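PDB 3QW3: orotidine-5-phosphate decarboxylase/orotate phosphoribosyltransferase, putative (Ompdcase-oprtase, putative) from Leishmania infantum, which probably catalyses, through this decarboxylase domain of a bifunctional UMP synthase, the conversion of orotidine 5'-phosphate to UMP and carbon dioxide. Local coordinates for residues L7-D21 and G220-A232. Residues are numbered along the deposited sequence; the frame is centred on the assembly and turned at random.
Sequences LNERAKRSLLCVGLD and GSGMLINVSRGLA. With SO4 (sulfate ion), chain E.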
ATOM      1  N   LEU A   7     -14.810  -9.024  17.361  1.00 19.28           N
ATOM      2  CA  LEU A   7     -15.419  -7.698  17.219  1.00 18.85           C
ATOM      3  C   LEU A   7     -16.890  -7.676  17.624  1.00 18.91           C
ATOM      4  O   LEU A   7     -17.332  -6.742  18.300  1.00 18.44           O
ATOM      5  CB  LEU A   7     -15.246  -7.145  15.804  1.00 18.82           C
ATOM      6  CG  LEU A   7     -15.692  -5.691  15.596  1.00 18.89           C
ATOM      7  CD1 LEU A   7     -14.889  -4.729  16.483  1.00 20.05           C
ATOM      8  CD2 LEU A   7     -15.556  -5.308  14.130  1.00 18.11           C
ATOM      9  N   ASN A   8     -17.647  -8.692  17.214  1.00 18.43           N
ATOM     10  CA  ASN A   8     -19.053  -8.773  17.613  1.00 18.90           C
ATOM     11  C   ASN A   8     -19.221  -8.828  19.126  1.00 18.45           C
ATOM     12  O   ASN A   8     -20.139  -8.206  19.668  1.00 18.72           O
ATOM     13  CB  ASN A   8     -19.773  -9.945  16.937  1.00 19.04           C
ATOM     14  CG  ASN A   8     -20.194  -9.632  15.509  1.00 21.20           C
ATOM     15  OD1 ASN A   8     -20.417  -8.472  15.144  1.00 23.06           O
ATOM     16  ND2 ASN A   8     -20.314 -10.674  14.692  1.00 23.22           N
ATOM     17  N   GLU A   9     -18.323  -9.541  19.804  1.00 17.97           N
ATOM     18  CA  GLU A   9     -18.329  -9.586  21.267  1.00 17.96           C
ATOM     19  C   GLU A   9     -18.026  -8.205  21.852  1.00 17.30           C
ATOM     20  O   GLU A   9     -18.730  -7.744  22.745  1.00 16.44           O
ATOM     21  CB  GLU A   9     -17.341 -10.636  21.793  1.00 18.46           C
ATOM     22  CG  GLU A   9     -17.242 -10.723  23.320  1.00 20.87           C
ATOM     23  CD  GLU A   9     -18.483 -11.306  23.986  1.00 24.68           C
ATOM     24  OE1 GLU A   9     -18.638 -11.096  25.208  1.00 26.91           O
ATOM     25  OE2 GLU A   9     -19.299 -11.965  23.301  1.00 25.02           O
ATOM     26  N   ARG A  10     -16.994  -7.535  21.334  1.00 16.26           N
ATOM     27  CA  ARG A  10     -16.671  -6.195  21.819  1.00 15.94           C
ATOM     28  C   ARG A  10     -17.769  -5.185  21.507  1.00 15.69           C
ATOM     29  O   ARG A  10     -17.995  -4.275  22.299  1.00 16.16           O
ATOM     30  CB  ARG A  10     -15.326  -5.695  21.263  1.00 15.85           C
ATOM     31  CG  ARG A  10     -14.113  -6.549  21.640  1.00 16.66           C
ATOM     32  CD  ARG A  10     -13.888  -6.647  23.150  1.00 18.49           C
ATOM     33  NE  ARG A  10     -13.530  -5.365  23.759  1.00 20.35           N
ATOM     34  CZ  ARG A  10     -13.273  -5.203  25.054  1.00 22.94           C
ATOM     35  NH1 ARG A  10     -13.337  -6.244  25.880  1.00 25.49           N
ATOM     36  NH2 ARG A  10     -12.944  -4.005  25.527  1.00 22.88           N
ATOM     37  N   ALA A  11     -18.445  -5.351  20.368  1.00 15.68           N
ATOM     38  CA  ALA A  11     -19.489  -4.411  19.921  1.00 15.90           C
ATOM     39  C   ALA A  11     -20.681  -4.375  20.867  1.00 16.12           C
ATOM     40  O   ALA A  11     -21.453  -3.419  20.861  1.00 15.57           O
ATOM     41  CB  ALA A  11     -19.937  -4.712  18.493  1.00 16.06           C
ATOM     42  N   LYS A  12     -20.815  -5.414  21.688  1.00 16.13           N
ATOM     43  CA  LYS A  12     -21.821  -5.424  22.745  1.00 16.82           C
ATOM     44  C   LYS A  12     -21.563  -4.292  23.739  1.00 16.89           C
ATOM     45  O   LYS A  12     -22.489  -3.818  24.400  1.00 17.34           O
ATOM     46  CB  LYS A  12     -21.811  -6.769  23.466  1.00 17.06           C
ATOM     47  CG  LYS A  12     -22.183  -7.952  22.584  1.00 17.49           C
ATOM     48  CD  LYS A  12     -21.865  -9.251  23.309  1.00 18.91           C
ATOM     49  CE  LYS A  12     -22.472 -10.454  22.617  1.00 21.03           C
ATOM     50  NZ  LYS A  12     -22.052 -11.700  23.321  1.00 22.28           N
ATOM     51  N   ARG A  13     -20.307  -3.854  23.822  1.00 17.09           N
ATOM     52  CA  ARG A  13     -19.892  -2.827  24.778  1.00 17.04           C
ATOM     53  C   ARG A  13     -19.433  -1.520  24.129  1.00 16.53           C
ATOM     54  O   ARG A  13     -19.584  -0.451  24.722  1.00 16.47           O
ATOM     55  CB  ARG A  13     -18.775  -3.366  25.671  1.00 17.74           C
ATOM     56  CG  ARG A  13     -19.230  -4.467  26.632  1.00 19.76           C
ATOM     57  CD  ARG A  13     -18.038  -5.150  27.284  1.00 22.55           C
ATOM     58  N   SER A  14     -18.864  -1.608  22.927  1.00 15.71           N
ATOM     59  CA  SER A  14     -18.173  -0.454  22.340  1.00 15.14           C
ATOM     60  C   SER A  14     -18.006  -0.559  20.833  1.00 14.53           C
ATOM     61  O   SER A  14     -17.869  -1.657  20.307  1.00 13.77           O
ATOM     62  CB  SER A  14     -16.780  -0.322  22.961  1.00 15.75           C
ATOM     63  OG  SER A  14     -16.101   0.804  22.439  1.00 16.90           O
ATOM     64  N   LEU A  15     -17.990   0.591  20.158  1.00 13.52           N
ATOM     65  CA  LEU A  15     -17.585   0.659  18.745  1.00 13.58           C
ATOM     66  C   LEU A  15     -16.311   1.491  18.562  1.00 13.70           C
ATOM     67  O   LEU A  15     -15.965   1.883  17.437  1.00 13.75           O
ATOM     68  CB  LEU A  15     -18.705   1.236  17.880  1.00 13.58           C
ATOM     69  CG  LEU A  15     -20.027   0.466  17.830  1.00 13.55           C
ATOM     70  CD1 LEU A  15     -21.005   1.159  16.889  1.00 13.06           C
ATOM     71  CD2 LEU A  15     -19.821  -0.991  17.409  1.00 13.32           C
ATOM     72  N   LEU A  16     -15.626   1.764  19.667  1.00 13.77           N
ATOM     73  CA  LEU A  16     -14.435   2.614  19.642  1.00 13.93           C
ATOM     74  C   LEU A  16     -13.180   1.838  19.248  1.00 14.28           C
ATOM     75  O   LEU A  16     -12.827   0.851  19.882  1.00 14.60           O
ATOM     76  CB  LEU A  16     -14.236   3.291  21.002  1.00 14.15           C
ATOM     77  CG  LEU A  16     -13.032   4.220  21.149  1.00 14.84           C
ATOM     78  CD1 LEU A  16     -13.160   5.424  20.224  1.00 15.77           C
ATOM     79  CD2 LEU A  16     -12.892   4.660  22.602  1.00 15.32           C
ATOM     80  N   CYS A  17     -12.516   2.300  18.190  1.00 14.27           N
ATOM     81  CA  CYS A  17     -11.215   1.765  17.789  1.00 14.79           C
ATOM     82  C   CYS A  17     -10.146   2.749  18.223  1.00 14.81           C
ATOM     83  O   CYS A  17     -10.224   3.933  17.894  1.00 15.90           O
ATOM     84  CB  CYS A  17     -11.165   1.574  16.278  1.00 14.38           C
ATOM     85  SG  CYS A  17      -9.599   0.916  15.664  1.00 15.21           S
ATOM     86  N   VAL A  18      -9.168   2.270  18.980  1.00 14.87           N
ATOM     87  CA  VAL A  18      -8.119   3.142  19.506  1.00 14.82           C
ATOM     88  C   VAL A  18      -6.873   3.050  18.624  1.00 15.08           C
ATOM     89  O   VAL A  18      -6.247   1.995  18.517  1.00 15.16           O
ATOM     90  CB  VAL A  18      -7.766   2.806  20.975  1.00 14.85           C
ATOM     91  CG1 VAL A  18      -6.696   3.753  21.512  1.00 14.75           C
ATOM     92  CG2 VAL A  18      -9.021   2.841  21.865  1.00 14.87           C
ATOM     93  N   GLY A  19      -6.525   4.163  17.987  1.00 15.67           N
ATOM     94  CA  GLY A  19      -5.319   4.212  17.164  1.00 15.92           C
ATOM     95  C   GLY A  19      -4.065   4.130  18.011  1.00 16.57           C
ATOM     96  O   GLY A  19      -3.996   4.719  19.095  1.00 16.90           O
ATOM     97  N   LEU A  20      -3.074   3.382  17.537  1.00 16.46           N
ATOM     98  CA  LEU A  20      -1.785   3.348  18.206  1.00 17.24           C
ATOM     99  C   LEU A  20      -0.765   3.957  17.260  1.00 17.84           C
ATOM    100  O   LEU A  20      -0.237   3.283  16.370  1.00 18.14           O
ATOM    101  CB  LEU A  20      -1.411   1.932  18.647  1.00 16.74           C
ATOM    102  CG  LEU A  20      -2.393   1.317  19.659  1.00 16.60           C
ATOM    103  CD1 LEU A  20      -2.055  -0.141  19.911  1.00 16.57           C
ATOM    104  CD2 LEU A  20      -2.425   2.112  20.966  1.00 16.46           C
ATOM    105  N   ASP A  21      -0.544   5.253  17.456  1.00 18.68           N
ATOM    106  CA  ASP A  21       0.256   6.087  16.568  1.00 19.78           C
ATOM    107  C   ASP A  21       1.318   6.800  17.411  1.00 20.64           C
ATOM    108  O   ASP A  21       1.213   8.003  17.658  1.00 20.45           O
ATOM    109  CB  ASP A  21      -0.649   7.113  15.873  1.00 19.62           C
ATOM    110  CG  ASP A  21      -1.825   6.471  15.163  1.00 20.92           C
ATOM    111  OD1 ASP A  21      -1.651   6.007  14.023  1.00 21.67           O
ATOM    112  OD2 ASP A  21      -2.937   6.436  15.741  1.00 22.24           O
ATOM    113  N   GLY A 220     -27.758  -1.657  14.657  1.00 18.56           N
ATOM    114  CA  GLY A 220     -27.098  -0.671  15.518  1.00 17.59           C
ATOM    115  C   GLY A 220     -25.593  -0.871  15.604  1.00 17.28           C
ATOM    116  O   GLY A 220     -24.936  -0.330  16.493  1.00 16.75           O
ATOM    117  N   SER A 221     -25.048  -1.633  14.659  1.00 16.84           N
ATOM    118  CA  SER A 221     -23.619  -1.955  14.639  1.00 16.95           C
ATOM    119  C   SER A 221     -23.035  -1.729  13.236  1.00 16.75           C
ATOM    120  O   SER A 221     -23.673  -1.097  12.394  1.00 16.66           O
ATOM    121  CB  SER A 221     -23.407  -3.399  15.102  1.00 17.45           C
ATOM    122  OG  SER A 221     -22.092  -3.601  15.593  1.00 18.28           O
ATOM    123  N   GLY A 222     -21.820  -2.223  12.995  1.00 16.82           N
ATOM    124  CA  GLY A 222     -21.233  -2.159  11.656  1.00 16.68           C
ATOM    125  C   GLY A 222     -20.381  -0.931  11.392  1.00 16.98           C
ATOM    126  O   GLY A 222     -19.977  -0.689  10.257  1.00 16.73           O
ATOM    127  N   MET A 223     -20.114  -0.150  12.432  1.00 16.98           N
ATOM    128  CA  MET A 223     -19.170   0.955  12.320  1.00 17.58           C
ATOM    129  C   MET A 223     -18.139   0.855  13.413  1.00 17.60           C
ATOM    130  O   MET A 223     -18.468   0.656  14.584  1.00 17.17           O
ATOM    131  CB  MET A 223     -19.874   2.308  12.409  1.00 18.27           C
ATOM    132  CG  MET A 223     -20.464   2.786  11.106  1.00 21.20           C
ATOM    133  SD  MET A 223     -21.238   4.373  11.417  1.00 25.67           S
ATOM    134  CE  MET A 223     -19.869   5.514  11.266  1.00 24.76           C
ATOM    135  N   LEU A 224     -16.880   0.976  13.007  1.00 17.27           N
ATOM    136  CA  LEU A 224     -15.767   0.965  13.938  0.70 17.36           C
ATOM    137  C   LEU A 224     -15.153   2.355  13.880  1.00 17.64           C
ATOM    138  O   LEU A 224     -14.527   2.735  12.881  1.00 17.86           O
ATOM    139  CB  LEU A 224     -14.736  -0.105  13.546  0.70 17.81           C
ATOM    140  CG  LEU A 224     -14.285  -1.180  14.540  0.70 18.03           C
ATOM    141  CD1 LEU A 224     -13.012  -1.856  14.019  0.70 15.04           C
ATOM    142  CD2 LEU A 224     -14.087  -0.672  15.974  0.70 16.68           C
ATOM    143  N   ILE A 225     -15.365   3.126  14.945  1.00 16.89           N
ATOM    144  CA  ILE A 225     -14.956   4.534  14.996  1.00 17.17           C
ATOM    145  C   ILE A 225     -13.546   4.698  15.537  1.00 16.55           C
ATOM    146  O   ILE A 225     -13.310   4.537  16.735  1.00 15.67           O
ATOM    147  CB  ILE A 225     -15.927   5.386  15.867  1.00 17.35           C
ATOM    148  CG1 ILE A 225     -17.393   5.170  15.454  1.00 19.79           C
ATOM    149  CG2 ILE A 225     -15.521   6.877  15.855  1.00 17.85           C
ATOM    150  CD1 ILE A 225     -17.715   5.535  14.034  1.00 21.36           C
ATOM    151  N   ASN A 226     -12.610   5.039  14.657  1.00 16.28           N
ATOM    152  CA  ASN A 226     -11.228   5.185  15.075  1.00 16.31           C
ATOM    153  C   ASN A 226     -10.951   6.576  15.616  1.00 16.93           C
ATOM    154  O   ASN A 226     -11.338   7.573  15.008  1.00 17.12           O
ATOM    155  CB  ASN A 226     -10.252   4.877  13.936  1.00 16.24           C
ATOM    156  CG  ASN A 226      -8.806   5.011  14.365  1.00 16.54           C
ATOM    157  OD1 ASN A 226      -8.146   6.021  14.070  1.00 19.45           O
ATOM    158  ND2 ASN A 226      -8.304   4.017  15.082  1.00 14.67           N
ATOM    159  N   VAL A 227     -10.281   6.627  16.760  1.00 17.49           N
ATOM    160  CA  VAL A 227      -9.783   7.879  17.309  1.00 18.63           C
ATOM    161  C   VAL A 227      -8.304   7.723  17.633  1.00 19.66           C
ATOM    162  O   VAL A 227      -7.895   6.764  18.298  1.00 19.09           O
ATOM    163  CB  VAL A 227     -10.572   8.323  18.568  1.00 18.50           C
ATOM    164  CG1 VAL A 227     -10.029   9.651  19.095  1.00 19.33           C
ATOM    165  CG2 VAL A 227     -12.054   8.461  18.243  1.00 18.87           C
ATOM    166  N   SER A 228      -7.502   8.666  17.148  1.00 21.09           N
ATOM    167  CA  SER A 228      -6.078   8.665  17.444  1.00 23.08           C
ATOM    168  C   SER A 228      -5.708   9.827  18.366  1.00 23.85           C
ATOM    169  O   SER A 228      -5.625   9.650  19.585  1.00 24.10           O
ATOM    170  CB  SER A 228      -5.255   8.700  16.156  1.00 23.32           C
ATOM    171  OG  SER A 228      -3.871   8.761  16.457  1.00 25.58           O
ATOM    172  N   ARG A 229      -5.513  11.009  17.781  1.00 24.92           N
ATOM    173  CA  ARG A 229      -5.075  12.195  18.527  1.00 26.24           C
ATOM    174  C   ARG A 229      -6.025  12.598  19.650  1.00 27.13           C
ATOM    175  O   ARG A 229      -5.580  12.989  20.733  1.00 27.34           O
ATOM    176  N   GLY A 230      -7.326  12.490  19.390  1.00 27.90           N
ATOM    177  CA  GLY A 230      -8.361  12.806  20.381  1.00 28.96           C
ATOM    178  C   GLY A 230      -8.257  12.022  21.682  1.00 29.67           C
ATOM    179  O   GLY A 230      -8.786  12.453  22.712  1.00 29.96           O
ATOM    180  N   LEU A 231      -7.579  10.874  21.633  1.00 29.94           N
ATOM    181  CA  LEU A 231      -7.348  10.042  22.817  1.00 30.53           C
ATOM    182  C   LEU A 231      -5.924  10.152  23.333  1.00 30.86           C
ATOM    183  O   LEU A 231      -5.707  10.444  24.509  1.00 30.91           O
ATOM    184  CB  LEU A 231      -7.658   8.568  22.528  1.00 30.47           C
ATOM    185  CG  LEU A 231      -9.107   8.104  22.450  1.00 30.90           C
ATOM    186  CD1 LEU A 231      -9.162   6.643  22.033  1.00 30.52           C
ATOM    187  CD2 LEU A 231      -9.789   8.300  23.787  1.00 31.57           C
ATOM    188  N   ALA A 232      -4.955   9.907  22.450  1.00 31.30           N
ATOM    189  CA  ALA A 232      -3.546   9.871  22.831  1.00 31.68           C
ATOM    190  C   ALA A 232      -3.080  11.197  23.426  1.00 31.89           C
ATOM    191  O   ALA A 232      -2.248  11.216  24.334  1.00 32.13           O
ATOM    192  CB  ALA A 232      -2.676   9.471  21.638  1.00 31.83           C
TER
HETATM  193  S   SO4 E 258      -7.837  11.750  15.147  1.00 51.17           S
HETATM  194  O1  SO4 E 258      -8.295  12.619  14.066  1.00 51.20           O
HETATM  195  O2  SO4 E 258      -8.508  10.457  15.039  1.00 50.92           O
HETATM  196  O3  SO4 E 258      -6.391  11.566  15.047  1.00 50.56           O
HETATM  197  O4  SO4 E 258      -8.166  12.356  16.438  1.00 51.14           O
HETATM  198  O   HOH W   1     -22.132  -6.316  16.165  1.00 23.96           O
HETATM  199  O   HOH W   2      -5.335   6.830  20.066  1.00 31.14           O
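D21 and S228 meet just past the C-terminal ends of two parallel strands, where S228 OG donates to D21 OD2 at 2.6 Å, reaching it from well above the carboxylate plane; the short serine hydroxyl suits so tight an approach. Earlier along the strands, I225 N donates to L15 O and C17 N to I225 O, both at 2.8 Å. C17 O then takes V227 N nearly head-on at 2.9 Å, while G19 N reaches V227 O at 3.0 Å from above the carbonyl plane. C17 and N226 pair in register, so both side chains leave the same face; with CG anti to its backbone N (chi1 -179°), N226 sends ND2 to C17 SG at 3.4 Å. This ladder joins strands 16-20 and 223-227, the first and eighth, and so closes the TIM barrel of the OMP decarboxylase family. L15 CB lies 3.4 Å from M223 O, a buried carbonyl without a hydrogen-bond partner. On the outer face V18 presents both methyls to L231 CD1, 3.8 Å away; L231 packs on A240 and L244 of helix 237-253, V18 on L37 and T41 of helix 27-41. The backbone N-H groups of S228, R229 and G230 each donate to a different oxygen of a sulfate, probably from the crystallisation liquor, consistent with the substrate-phosphate pocket of such barrels.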